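Organic hydroperoxide resistance protein (Elizabethkingia anophelis NUHP1, PDB 6D9N) probably protects the bacterium from oxidative damage by reducing organic hydroperoxides with a pair of cysteines, as other members of the OsmC/Ohr family do. Local coordinates at residues A64-A69 / E123-V128; T84-K89 / L106-P111; V113-A118 / L143-N148. All blocks are in the same frame, centred on the assembly; numbering follows the deposited sequence. Where two conformers were deposited one is given.

Contact 1: residues A64-A69 / E123-V128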
loop_
_atom_site.group_PDB
_atom_site.type_symbol
_atom_site.label_atom_id
_atom_site.label_comp_id
_atom_site.label_asym_id
_atom_site.label_seq_id
_atom_site.Cartn_x
_atom_site.Cartn_y
_atom_site.Cartn_z
ATOM N N ALA B 64 -2.135 8.283 4.061
ATOM C CA ALA B 64 -3.245 8.925 3.370
ATOM C C ALA B 64 -4.580 8.228 3.637
ATOM O O ALA B 64 -5.606 8.902 3.826
ATOM C CB ALA B 64 -2.943 8.957 1.875
ATOM N N CYS B 65 -4.609 6.897 3.642
ATOM C CA CYS B 65 -5.833 6.163 3.936
ATOM C C CYS B 65 -6.339 6.521 5.322
ATOM O O CYS B 65 -7.529 6.811 5.529
ATOM C CB CYS B 65 -5.518 4.649 3.867
ATOM S SG CYS B 65 -6.984 3.595 4.179
ATOM N N PHE B 66 -5.444 6.512 6.295
ATOM C CA PHE B 66 -5.875 6.761 7.658
ATOM C C PHE B 66 -6.339 8.206 7.823
ATOM O O PHE B 66 -7.367 8.468 8.475
ATOM C CB PHE B 66 -4.773 6.350 8.635
ATOM C CG PHE B 66 -5.283 6.203 10.039
ATOM C CD1 PHE B 66 -5.744 4.968 10.491
ATOM C CD2 PHE B 66 -5.374 7.289 10.892
ATOM C CE1 PHE B 66 -6.214 4.806 11.763
ATOM C CE2 PHE B 66 -5.884 7.126 12.169
ATOM C CZ PHE B 66 -6.312 5.881 12.606
ATOM N N ASP B 67 -5.602 9.175 7.257
ATOM C CA ASP B 67 -6.039 10.562 7.354
ATOM C C ASP B 67 -7.374 10.779 6.655
ATOM O O ASP B 67 -8.238 11.507 7.180
ATOM C CB ASP B 67 -4.992 11.512 6.767
ATOM C CG ASP B 67 -5.248 12.946 7.218
ATOM O OD1 ASP B 67 -5.249 13.174 8.445
ATOM O OD2 ASP B 67 -5.503 13.822 6.362
ATOM N N SER B 68 -7.597 10.132 5.506
ATOM C CA SER B 68 -8.880 10.260 4.819
ATOM C C SER B 68 -10.015 9.689 5.668
ATOM O O SER B 68 -11.069 10.325 5.841
ATOM C CB SER B 68 -8.801 9.531 3.480
ATOM O OG SER B 68 -10.045 9.633 2.821
ATOM N N ALA B 69 -9.806 8.509 6.252
ATOM C CA ALA B 69 -10.821 7.885 7.098
ATOM C C ALA B 69 -11.085 8.738 8.328
ATOM O O ALA B 69 -12.238 8.942 8.721
ATOM C CB ALA B 69 -10.341 6.488 7.513
ATOM N N GLU B 123 -10.113 5.475 17.012
ATOM C CA GLU B 123 -10.683 4.138 17.085
ATOM C C GLU B 123 -11.633 3.899 15.908
ATOM O O GLU B 123 -11.573 2.845 15.257
ATOM C CB GLU B 123 -11.379 3.977 18.448
ATOM C CG GLU B 123 -12.182 2.685 18.596
ATOM C CD GLU B 123 -12.833 2.532 19.972
ATOM O OE1 GLU B 123 -12.856 1.391 20.478
ATOM O OE2 GLU B 123 -13.313 3.533 20.553
ATOM N N LYS B 124 -12.515 4.870 15.610
ATOM C CA LYS B 124 -13.415 4.708 14.470
ATOM C C LYS B 124 -12.638 4.718 13.160
ATOM O O LYS B 124 -12.934 3.914 12.269
ATOM C CB LYS B 124 -14.509 5.798 14.480
ATOM C CG LYS B 124 -15.565 5.562 15.545
ATOM C CD LYS B 124 -16.579 6.681 15.617
ATOM C CE LYS B 124 -17.592 6.432 16.747
ATOM N NZ LYS B 124 -18.389 7.635 17.151
ATOM N N ALA B 125 -11.687 5.645 13.008
ATOM C CA ALA B 125 -10.918 5.711 11.771
ATOM C C ALA B 125 -10.210 4.398 11.481
ATOM O O ALA B 125 -10.102 3.991 10.324
ATOM C CB ALA B 125 -9.914 6.843 11.872
ATOM N N HIS B 126 -9.726 3.721 12.534
ATOM C CA HIS B 126 -9.009 2.466 12.374
ATOM C C HIS B 126 -9.904 1.328 11.911
ATOM O O HIS B 126 -9.395 0.343 11.363
ATOM C CB HIS B 126 -8.272 2.176 13.692
ATOM C CG HIS B 126 -7.161 1.164 13.648
ATOM N ND1 HIS B 126 -6.246 1.040 12.619
ATOM C CD2 HIS B 126 -6.756 0.315 14.633
ATOM C CE1 HIS B 126 -5.352 0.127 12.969
ATOM N NE2 HIS B 126 -5.641 -0.333 14.177
ATOM N N GLN B 127 -11.228 1.449 12.067
ATOM C CA GLN B 127 -12.162 0.506 11.501
ATOM C C GLN B 127 -12.602 0.902 10.099
ATOM O O GLN B 127 -13.063 0.035 9.352
ATOM C CB GLN B 127 -13.379 0.348 12.424
ATOM C CG GLN B 127 -13.012 -0.232 13.800
ATOM C CD GLN B 127 -12.336 -1.649 13.732
ATOM O OE1 GLN B 127 -12.785 -2.580 12.992
ATOM N NE2 GLN B 127 -11.225 -1.796 14.465
ATOM N N VAL B 128 -12.485 2.176 9.724
ATOM C CA VAL B 128 -12.931 2.637 8.410
ATOM C C VAL B 128 -11.863 2.402 7.352
ATOM O O VAL B 128 -12.172 1.933 6.256
ATOM C CB VAL B 128 -13.315 4.131 8.512
ATOM C CG1 VAL B 128 -13.532 4.758 7.127
ATOM C CG2 VAL B 128 -14.553 4.293 9.373
#

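Contact 2: residues T84-K89 / L106-P111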
loop_
_atom_site.group_PDB
_atom_site.type_symbol
_atom_site.label_atom_id
_atom_site.label_comp_id
_atom_site.label_asym_id
_atom_site.label_seq_id
_atom_site.Cartn_x
_atom_site.Cartn_y
_atom_site.Cartn_z
ATOM N N THR B 84 -5.860 17.823 10.477
ATOM C CA THR B 84 -5.196 16.647 11.037
ATOM C C THR B 84 -3.923 16.310 10.266
ATOM O O THR B 84 -3.729 16.717 9.104
ATOM C CB THR B 84 -6.141 15.430 10.996
ATOM O OG1 THR B 84 -6.498 15.149 9.641
ATOM C CG2 THR B 84 -7.395 15.678 11.793
ATOM N N THR B 85 -3.045 15.560 10.934
ATOM C CA THR B 85 -1.831 15.008 10.337
ATOM C C THR B 85 -1.736 13.539 10.716
ATOM O O THR B 85 -2.010 13.170 11.867
ATOM C CB THR B 85 -0.613 15.759 10.907
ATOM O OG1 THR B 85 -0.799 17.167 10.689
ATOM C CG2 THR B 85 0.726 15.299 10.288
ATOM N N VAL B 86 -1.302 12.691 9.788
ATOM C CA VAL B 86 -1.030 11.299 10.128
ATOM C C VAL B 86 0.353 10.949 9.596
ATOM O O VAL B 86 0.660 11.220 8.420
ATOM C CB VAL B 86 -2.070 10.347 9.506
ATOM C CG1 VAL B 86 -1.684 8.878 9.743
ATOM C CG2 VAL B 86 -3.475 10.652 10.041
ATOM N N THR B 87 1.160 10.313 10.443
ATOM C CA THR B 87 2.419 9.719 10.006
ATOM C C THR B 87 2.341 8.201 10.065
ATOM O O THR B 87 1.718 7.630 10.970
ATOM C CB THR B 87 3.579 10.207 10.874
ATOM O OG1 THR B 87 3.401 9.771 12.234
ATOM C CG2 THR B 87 3.732 11.716 10.760
ATOM N N ALA B 88 2.955 7.554 9.071
ATOM C CA ALA B 88 3.106 6.097 9.048
ATOM C C ALA B 88 4.572 5.784 8.838
ATOM O O ALA B 88 5.172 6.297 7.887
ATOM C CB ALA B 88 2.306 5.456 7.924
ATOM N N LYS B 89 5.145 4.993 9.740
ATOM C CA LYS B 89 6.508 4.506 9.622
ATOM C C LYS B 89 6.452 2.998 9.378
ATOM O O LYS B 89 5.905 2.246 10.195
ATOM C CB LYS B 89 7.250 4.804 10.920
ATOM N N LEU B 106 1.730 4.046 13.385
ATOM C CA LEU B 106 0.869 5.113 12.883
ATOM C C LEU B 106 0.641 6.109 13.999
ATOM O O LEU B 106 0.394 5.714 15.148
ATOM C CB LEU B 106 -0.534 4.629 12.584
ATOM C CG LEU B 106 -0.889 3.679 11.479
ATOM C CD1 LEU B 106 -2.405 3.511 11.431
ATOM C CD2 LEU B 106 -0.397 4.224 10.161
ATOM N N HIS B 107 0.704 7.389 13.681
ATOM C CA HIS B 107 0.412 8.399 14.685
ATOM C C HIS B 107 -0.456 9.466 14.046
ATOM O O HIS B 107 -0.158 9.961 12.952
ATOM C CB HIS B 107 1.681 9.054 15.172
ATOM C CG HIS B 107 1.397 10.083 16.212
ATOM N ND1 HIS B 107 1.165 9.758 17.537
ATOM C CD2 HIS B 107 1.196 11.422 16.118
ATOM C CE1 HIS B 107 0.897 10.857 18.221
ATOM N NE2 HIS B 107 0.912 11.881 17.383
ATOM N N ALA B 108 -1.557 9.811 14.714
ATOM C CA ALA B 108 -2.449 10.866 14.245
ATOM C C ALA B 108 -2.376 12.038 15.207
ATOM O O ALA B 108 -2.318 11.841 16.427
ATOM C CB ALA B 108 -3.910 10.396 14.160
ATOM N N ASN B 109 -2.441 13.243 14.648
ATOM C CA ASN B 109 -2.594 14.446 15.453
ATOM C C ASN B 109 -3.880 15.157 15.072
ATOM O O ASN B 109 -4.124 15.421 13.888
ATOM C CB ASN B 109 -1.420 15.405 15.298
ATOM C CG ASN B 109 -1.528 16.561 16.263
ATOM O OD1 ASN B 109 -1.323 16.395 17.458
ATOM N ND2 ASN B 109 -1.892 17.726 15.770
ATOM N N ILE B 110 -4.670 15.509 16.081
ATOM C CA ILE B 110 -5.973 16.155 15.869
ATOM C C ILE B 110 -6.005 17.412 16.724
ATOM O O ILE B 110 -6.277 17.332 17.940
ATOM C CB ILE B 110 -7.139 15.216 16.233
ATOM C CG1 ILE B 110 -7.000 13.854 15.548
ATOM C CG2 ILE B 110 -8.477 15.889 15.873
ATOM C CD1 ILE B 110 -7.993 12.794 16.061
ATOM N N PRO B 111 -5.725 18.589 16.160
ATOM C CA PRO B 111 -5.738 19.806 16.982
ATOM C C PRO B 111 -7.147 20.145 17.424
ATOM O O PRO B 111 -8.122 19.921 16.701
ATOM C CB PRO B 111 -5.247 20.893 16.016
ATOM C CG PRO B 111 -4.577 20.145 14.889
ATOM C CD PRO B 111 -5.332 18.855 14.754
HETATM O O HOH W 1 -2.184 18.290 12.819
#

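Contact 3: residues V113-A118 / L143-N148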
loop_
_atom_site.group_PDB
_atom_site.type_symbol
_atom_site.label_atom_id
_atom_site.label_comp_id
_atom_site.label_asym_id
_atom_site.label_seq_id
_atom_site.Cartn_x
_atom_site.Cartn_y
_atom_site.Cartn_z
ATOM N N VAL B 113 -9.176 19.214 19.985
ATOM C CA VAL B 113 -10.099 18.306 20.644
ATOM C C VAL B 113 -9.476 17.823 21.944
ATOM O O VAL B 113 -8.270 17.958 22.171
ATOM C CB VAL B 113 -10.470 17.110 19.746
ATOM C CG1 VAL B 113 -11.037 17.584 18.432
ATOM C CG2 VAL B 113 -9.244 16.193 19.484
ATOM N N THR B 114 -10.310 17.238 22.806
ATOM C CA THR B 114 -9.791 16.627 24.020
ATOM C C THR B 114 -9.206 15.250 23.694
ATOM O O THR B 114 -9.462 14.677 22.626
ATOM C CB THR B 114 -10.911 16.419 25.042
ATOM O OG1 THR B 114 -11.777 15.381 24.552
ATOM C CG2 THR B 114 -11.704 17.709 25.299
ATOM N N ILE B 115 -8.418 14.698 24.631
ATOM C CA ILE B 115 -7.825 13.388 24.337
ATOM C C ILE B 115 -8.895 12.304 24.246
ATOM O O ILE B 115 -8.747 11.363 23.461
ATOM C CB ILE B 115 -6.675 13.029 25.296
ATOM C CG1 ILE B 115 -5.682 12.081 24.587
ATOM C CG2 ILE B 115 -7.186 12.350 26.551
ATOM C CD1 ILE B 115 -4.923 12.770 23.416
ATOM N N GLU B 116 -9.971 12.392 25.025
ATOM C CA GLU B 116 -11.034 11.403 24.897
ATOM C C GLU B 116 -11.668 11.468 23.517
ATOM O O GLU B 116 -11.931 10.439 22.891
ATOM C CB GLU B 116 -12.103 11.630 25.972
ATOM C CG GLU B 116 -11.604 11.261 27.354
ATOM C CD GLU B 116 -12.544 11.702 28.475
ATOM O OE1 GLU B 116 -13.677 12.162 28.196
ATOM O OE2 GLU B 116 -12.136 11.596 29.645
ATOM N N GLU B 117 -11.918 12.666 23.010
ATOM C CA GLU B 117 -12.449 12.801 21.658
ATOM C C GLU B 117 -11.473 12.250 20.632
ATOM O O GLU B 117 -11.860 11.533 19.699
ATOM C CB GLU B 117 -12.738 14.279 21.373
ATOM C CG GLU B 117 -13.950 14.781 22.154
ATOM C CD GLU B 117 -14.121 16.281 22.176
ATOM O OE1 GLU B 117 -13.159 17.037 21.917
ATOM O OE2 GLU B 117 -15.263 16.719 22.482
ATOM N N ALA B 118 -10.196 12.593 20.782
ATOM C CA ALA B 118 -9.183 12.112 19.839
ATOM C C ALA B 118 -9.128 10.594 19.807
ATOM O O ALA B 118 -9.022 9.989 18.724
ATOM C CB ALA B 118 -7.816 12.691 20.216
ATOM N N LEU B 143 -0.708 2.224 16.993
ATOM C CA LEU B 143 -1.488 3.417 16.644
ATOM C C LEU B 143 -1.618 4.288 17.892
ATOM O O LEU B 143 -2.106 3.831 18.932
ATOM C CB LEU B 143 -2.874 2.980 16.179
ATOM C CG LEU B 143 -3.904 4.097 15.993
ATOM C CD1 LEU B 143 -3.472 5.187 15.018
ATOM C CD2 LEU B 143 -5.230 3.494 15.554
ATOM N N THR B 144 -1.178 5.538 17.789
ATOM C CA THR B 144 -1.288 6.508 18.870
ATOM C C THR B 144 -1.841 7.814 18.323
ATOM O O THR B 144 -1.836 8.061 17.112
ATOM C CB THR B 144 0.087 6.778 19.549
ATOM O OG1 THR B 144 1.047 7.177 18.571
ATOM C CG2 THR B 144 0.616 5.528 20.272
ATOM N N VAL B 145 -2.331 8.643 19.245
ATOM C CA VAL B 145 -2.939 9.915 18.869
ATOM C C VAL B 145 -2.475 11.007 19.810
ATOM O O VAL B 145 -2.305 10.772 21.006
ATOM C CB VAL B 145 -4.490 9.836 18.821
ATOM C CG1 VAL B 145 -5.140 9.651 20.208
ATOM C CG2 VAL B 145 -5.119 11.062 18.129
ATOM N N SER B 146 -2.289 12.204 19.263
ATOM C CA SER B 146 -2.062 13.422 20.030
ATOM C C SER B 146 -3.096 14.474 19.638
ATOM O O SER B 146 -3.773 14.365 18.599
ATOM C CB SER B 146 -0.645 13.960 19.824
ATOM O OG SER B 146 -0.335 14.094 18.443
ATOM N N ASN B 147 -3.157 15.524 20.453
ATOM C CA ASN B 147 -4.090 16.626 20.249
ATOM C C ASN B 147 -3.365 17.976 20.320
ATOM O O ASN B 147 -3.812 18.905 21.014
ATOM C CB ASN B 147 -5.317 16.554 21.179
ATOM C CG ASN B 147 -4.961 16.609 22.648
ATOM O OD1 ASN B 147 -3.834 16.318 23.038
ATOM N ND2 ASN B 147 -5.921 16.952 23.477
ATOM N N ASN B 148 -2.230 18.091 19.612
ATOM C CA ASN B 148 -1.423 19.315 19.597
ATOM C C ASN B 148 -1.993 20.349 18.647
ATOM O O ASN B 148 -2.364 20.016 17.514
ATOM C CB ASN B 148 -0.005 19.082 19.106
ATOM C CG ASN B 148 0.757 18.111 19.940
ATOM O OD1 ASN B 148 1.245 17.087 19.408
ATOM N ND2 ASN B 148 0.955 18.424 21.189
ATOM O OXT ASN B 148 -2.036 21.547 19.024
#

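Contact 1: residues A64-A69 / E123-V128
Phe66 and Ala69 share the bridging from helix 54-77 to Ala125, His126 and Val128 on helix 115-128. From Phe66 CB the side chain leaves with CG anti to the backbone N (chi1 -163°), and the ring's far atoms meet the other helix. CE1 lies 3.7 Å from His126 CA, an oblique approach. CE2 and CZ lie against Ala125 CB, at 4.1 and 3.8 Å, and that methyl stands over one ring face, 4.2 Å from the centroid, in a CH-pi contact. One turn on, Ala69 CB packs 3.7 Å from Val128 CG1, which is anti to its own backbone N (chi1 169°). Small residues let the backbones close in at this point, with Ala69 CA and Ala125 CA 5.2 Å apart. No hydrogen bond crosses between the segments; the imidazole of His126 is tied instead through ND1 to Ser132 OG. The short helical segments run at 122° to each other, their axes 8.6 Å apart at closest approach. Cys65, on the same turn as Phe66, forms a disulfide with Cys129, the residue that follows Val128, so this helix pair frames the two-cysteine centre characteristic of Ohr proteins.

Contact 2: residues T84-K89 / L106-P111
Thr85 and Asn109 exchange two backbone hydrogen bonds, Asn109 N to Thr85 O at 2.8 Å and Thr85 N to Asn109 O at 3.1 Å, and Thr87 and His107 repeat the pattern two residues further on. These are the hydrogen-bonded pairs of an antiparallel ladder; Val86 with Ala108 and Ala88 with Leu106 are the non-hydrogen-bonded pairs between them. There the alpha carbons draw closer, and CA-H groups turn to the same carbonyls, Val86 CA lying 3.2 Å from His107 O. On the face carrying Thr85 and Asn109, in one of the two Thr85 conformers, a water lies 2.8 Å from Thr85 OG1 and accepts from Asn109 ND2 at 3.0 Å; Asn109 OD1 is hydrogen-bonded to Ser146 OG of strand 141-146. Thr87 and His107 lie side by side on this face. The other face is apolar: Leu106 CD2 reaches Ala88 CB at 3.7 Å, and Val86 CG2 meets Ala108 CB at 4.1 Å. This hairpin presents Val86 and Leu106 to helix 54-77, while Ala108 packs on Ile122 of helix 115-128. Strand 100-109 is flanked by strand 141-146 on its other edge, and strand 85-94 continues the sheet into an antiparallel strand of the second subunit.

Contact 3: residues V113-A118 / L143-N148
Val145 and Asn147 carry the strand's side of the contact, meeting Ala118 and Ile115 in the first turn of helix 115-128 and Val113 just before it. The first residue of 143-148 to touch the helix is Val145, which turns both its methyls to Ala118. CG1 lies between the backbone N and the carbonyl carbon (chi1 68°), which leaves CG2 anti to the backbone N; CG2 is 3.8 Å from Ala118 CB, and CG1 is 4.1 Å from the same methyl. Ile115 adds a looser apolar touch, its CD1 standing 4.5 Å from Val145 CG1. The next residue, Ser146, points its CB away from the helix; besides Asn109, its hydroxyl is hydrogen-bonded to His107 NE2 on the neighbouring strand. Strand 141-146 pairs parallel with strand 100-109 in the mixed sheet, so Val145 faces helix 115-128 while Ser146 is turned from it. The helix opens with a capping box: Glu117 N donates to Thr114 OG1 at 3.1 Å, and Thr114 N donates in return to Glu117 OE1 at 3.0 Å. Just beyond the strand, Asn147 turns back toward this helix start. Its CG sits between the backbone N and the carbonyl carbon (chi1 61°), and from there ND2 donates to Val113 O at 2.9 Å. The bond is nearly straight, 164° at the hydrogen, with the acceptor close to the amide plane of Asn147. The side chain of Ile115 crosses that of Asn147 at about a right angle, bringing CD1 to 3.7 Å from OD1, while Asn147 CB packs 4.3 Å from Val113 CG2.

Helix 115-128 serves two of the contacts, giving its C-terminal end to contact 1 and its N-terminal end to contact 3, whose centres are about 14 Å apart. Contact 2 lies about 10 Å from each, centre to centre. The Phe66 ring ties all three together: CD1 is 3.8 Å from Leu106 CD1 of contact 2, and CZ is 3.8 Å from Leu143 CD1 of contact 3. A probable hydrogen bond of 2.6 Å joins Asp67 OD1 to Thr84 OG1, and His126 CG packs 3.6 Å from Leu143 CD2 between contacts 1 and 3. The Cys65-Cys129 disulfide, probably the redox centre, adjoins contact 1; contacts 2 and 3 lie in the sheet and at the start of helix 115-128.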